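Local structure of unknown protein (Arabidopsis thaliana, 2GM3) at residues 9-14 and 128-133. The protein binds AMP and belongs to the universal stress protein A family, though its precise cellular role is not established. Residues are numbered along the deposited sequence; the frame is centred on the assembly and turned at random.
Sequences MVAVNA and LVVGSR. With AMP (adenosine monophosphate), chain G.
Met9, a selenomethionine, and Leu128 lie side by side on one face of the sheet, the terminal CE of Met9 resting 3.6 Å from Leu128 CD1. The Met9 chain runs extended as far as SE and then bends at chi3 (117°), which brings CE to the leucine's CD1. Ile116 of helix 112-123 covers both. Further along the same face, Ala11 CB meets Val130 CG1 at 3.8 Å, while Val10 and Val129 pair on the other face, CG2 of Val10 against CB of Val129. The backbones are joined in parallel: Val129 donates its N-H to Met9 O, and Val129 O takes the N-H of Ala11 at 3.0 Å. These are the central strand 6-11 and its neighbour 127-132 in a five-stranded parallel sheet of order 3-2-1-4-5, the Rossmann-like fold of the universal stress proteins, and beyond Ala11 and Val130 they splay apart to admit AMP. In that opening the ribose O2' donates to Ala11 O (2.6 Å) and accepts from Gly131 N, bridging the strands. Asn13 CB sits 3.4 Å from adenine C5. At the phosphate, O2P accepts the backbone N-H of Arg133 and, nearly straight (170°), its NE-H at 2.7 Å, with the phosphorus in plane at the guanidinium edge, and NH2 reaches O1P at 2.9 Å. An alanine here would probably leave O1P without this donor and O2P held from this residue by its backbone N-H alone.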
loop_
_atom_site.group_PDB
_atom_site.type_symbol
_atom_site.label_atom_id
_atom_site.label_comp_id
_atom_site.label_asym_id
_atom_site.label_seq_id
_atom_site.Cartn_x
_atom_site.Cartn_y
_atom_site.Cartn_z
HETATM N N MSE A 9 6.732 -7.172 2.764
HETATM C CA MSE A 9 6.975 -8.035 1.598
HETATM C C MSE A 9 7.025 -7.192 0.336
HETATM O O MSE A 9 6.121 -6.392 0.108
HETATM C CB MSE A 9 5.892 -9.088 1.455
HETATM C CG MSE A 9 6.277 -10.122 0.382
HETATM SE SE MSE A 9 5.178 -11.692 0.431
HETATM C CE MSE A 9 4.477 -11.494 -1.208
ATOM N N VAL A 10 8.076 -7.354 -0.457
ATOM C CA VAL A 10 8.275 -6.531 -1.662
ATOM C C VAL A 10 8.397 -7.475 -2.831
ATOM O O VAL A 10 9.293 -8.290 -2.858
ATOM C CB VAL A 10 9.532 -5.669 -1.570
ATOM C CG1 VAL A 10 9.697 -4.858 -2.830
ATOM C CG2 VAL A 10 9.478 -4.727 -0.359
ATOM N N ALA A 11 7.471 -7.381 -3.776
ATOM C CA ALA A 11 7.403 -8.278 -4.890
ATOM C C ALA A 11 8.276 -7.676 -5.987
ATOM O O ALA A 11 7.998 -6.573 -6.474
ATOM C CB ALA A 11 5.958 -8.402 -5.340
ATOM N N VAL A 12 9.330 -8.391 -6.379
ATOM C CA VAL A 12 10.311 -7.858 -7.331
ATOM C C VAL A 12 10.394 -8.729 -8.571
ATOM O O VAL A 12 10.311 -9.971 -8.504
ATOM C CB VAL A 12 11.717 -7.669 -6.695
ATOM C CG1 VAL A 12 11.657 -6.733 -5.454
ATOM C CG2 VAL A 12 12.340 -8.974 -6.306
ATOM N N ASN A 13 10.519 -8.073 -9.716
ATOM C CA ASN A 13 10.653 -8.781 -10.974
ATOM C C ASN A 13 11.680 -8.103 -11.887
ATOM O O ASN A 13 12.165 -6.994 -11.592
ATOM C CB ASN A 13 9.302 -8.882 -11.657
ATOM C CG ASN A 13 8.751 -7.534 -12.038
ATOM O OD1 ASN A 13 8.796 -6.559 -11.257
ATOM N ND2 ASN A 13 8.218 -7.460 -13.239
ATOM N N ALA A 14 12.006 -8.795 -12.979
ATOM C CA ALA A 14 13.032 -8.363 -13.903
ATOM C C ALA A 14 12.455 -7.398 -14.930
ATOM O O ALA A 14 11.297 -7.486 -15.255
ATOM C CB ALA A 14 13.664 -9.589 -14.592
ATOM N N LEU A 128 2.287 -5.797 1.890
ATOM C CA LEU A 128 2.865 -6.127 0.590
ATOM C C LEU A 128 3.093 -4.848 -0.206
ATOM O O LEU A 128 2.183 -4.026 -0.349
ATOM C CB LEU A 128 1.868 -7.039 -0.156
ATOM C CG LEU A 128 2.098 -7.408 -1.615
ATOM C CD1 LEU A 128 3.480 -8.072 -1.773
ATOM C CD2 LEU A 128 1.027 -8.298 -2.134
ATOM N N VAL A 129 4.300 -4.673 -0.709
ATOM C CA VAL A 129 4.595 -3.600 -1.645
ATOM C C VAL A 129 4.750 -4.177 -3.063
ATOM O O VAL A 129 5.523 -5.116 -3.285
ATOM C CB VAL A 129 5.890 -2.872 -1.274
ATOM C CG1 VAL A 129 6.179 -1.783 -2.267
ATOM C CG2 VAL A 129 5.833 -2.295 0.138
ATOM N N VAL A 130 3.996 -3.622 -4.003
ATOM C CA VAL A 130 4.136 -3.956 -5.388
ATOM C C VAL A 130 4.267 -2.653 -6.119
ATOM O O VAL A 130 3.651 -1.644 -5.736
ATOM C CB VAL A 130 2.896 -4.768 -5.956
ATOM C CG1 VAL A 130 2.849 -6.175 -5.334
ATOM C CG2 VAL A 130 1.583 -4.041 -5.681
ATOM N N GLY A 131 5.088 -2.668 -7.159
ATOM C CA GLY A 131 5.121 -1.603 -8.122
ATOM C C GLY A 131 3.868 -1.756 -8.965
ATOM O O GLY A 131 3.118 -2.714 -8.785
ATOM N N SER A 132 3.633 -0.808 -9.870
ATOM C CA SER A 132 2.500 -0.874 -10.751
ATOM C C SER A 132 2.789 -0.042 -11.978
ATOM O O SER A 132 3.339 1.047 -11.873
ATOM C CB SER A 132 1.253 -0.352 -10.047
ATOM O OG SER A 132 0.214 -0.136 -10.997
ATOM N N ARG A 133 2.444 -0.568 -13.142
ATOM C CA ARG A 133 2.670 0.139 -14.376
ATOM C C ARG A 133 1.508 1.063 -14.611
ATOM O O ARG A 133 1.575 1.912 -15.468
ATOM C CB ARG A 133 2.860 -0.841 -15.529
ATOM C CG ARG A 133 4.146 -1.654 -15.388
ATOM C CD ARG A 133 4.186 -2.780 -16.350
ATOM N NE ARG A 133 3.234 -3.813 -15.985
ATOM C CZ ARG A 133 2.940 -4.877 -16.743
ATOM N NH1 ARG A 133 3.491 -5.033 -17.942
ATOM N NH2 ARG A 133 2.068 -5.785 -16.306
HETATM P P AMP G . 1.652 -4.583 -12.747
HETATM O O1P AMP G . 1.785 -5.830 -13.418
HETATM O O2P AMP G . 2.210 -3.422 -13.483
HETATM O O3P AMP G . 0.360 -4.265 -12.166
HETATM O "O5'" AMP G . 2.569 -4.622 -11.445
HETATM C "C5'" AMP G . 3.969 -4.730 -11.572
HETATM C "C4'" AMP G . 4.464 -5.196 -10.228
HETATM O "O4'" AMP G . 4.030 -6.567 -9.933
HETATM C "C3'" AMP G . 5.963 -5.231 -10.140
HETATM O "O3'" AMP G . 6.422 -3.886 -9.819
HETATM C "C2'" AMP G . 6.162 -6.176 -8.965
HETATM O "O2'" AMP G . 6.028 -5.433 -7.753
HETATM C "C1'" AMP G . 5.018 -7.171 -9.113
HETATM N N9 AMP G . 5.478 -8.293 -9.955
HETATM C C8 AMP G . 5.298 -8.469 -11.284
HETATM N N7 AMP G . 5.879 -9.622 -11.660
HETATM C C5 AMP G . 6.391 -10.198 -10.566
HETATM C C6 AMP G . 7.082 -11.385 -10.300
HETATM N N6 AMP G . 7.389 -12.261 -11.240
HETATM N N1 AMP G . 7.458 -11.632 -9.052
HETATM C C2 AMP G . 7.210 -10.809 -8.054
HETATM N N3 AMP G . 6.553 -9.675 -8.249
HETATM C C4 AMP G . 6.134 -9.350 -9.487
#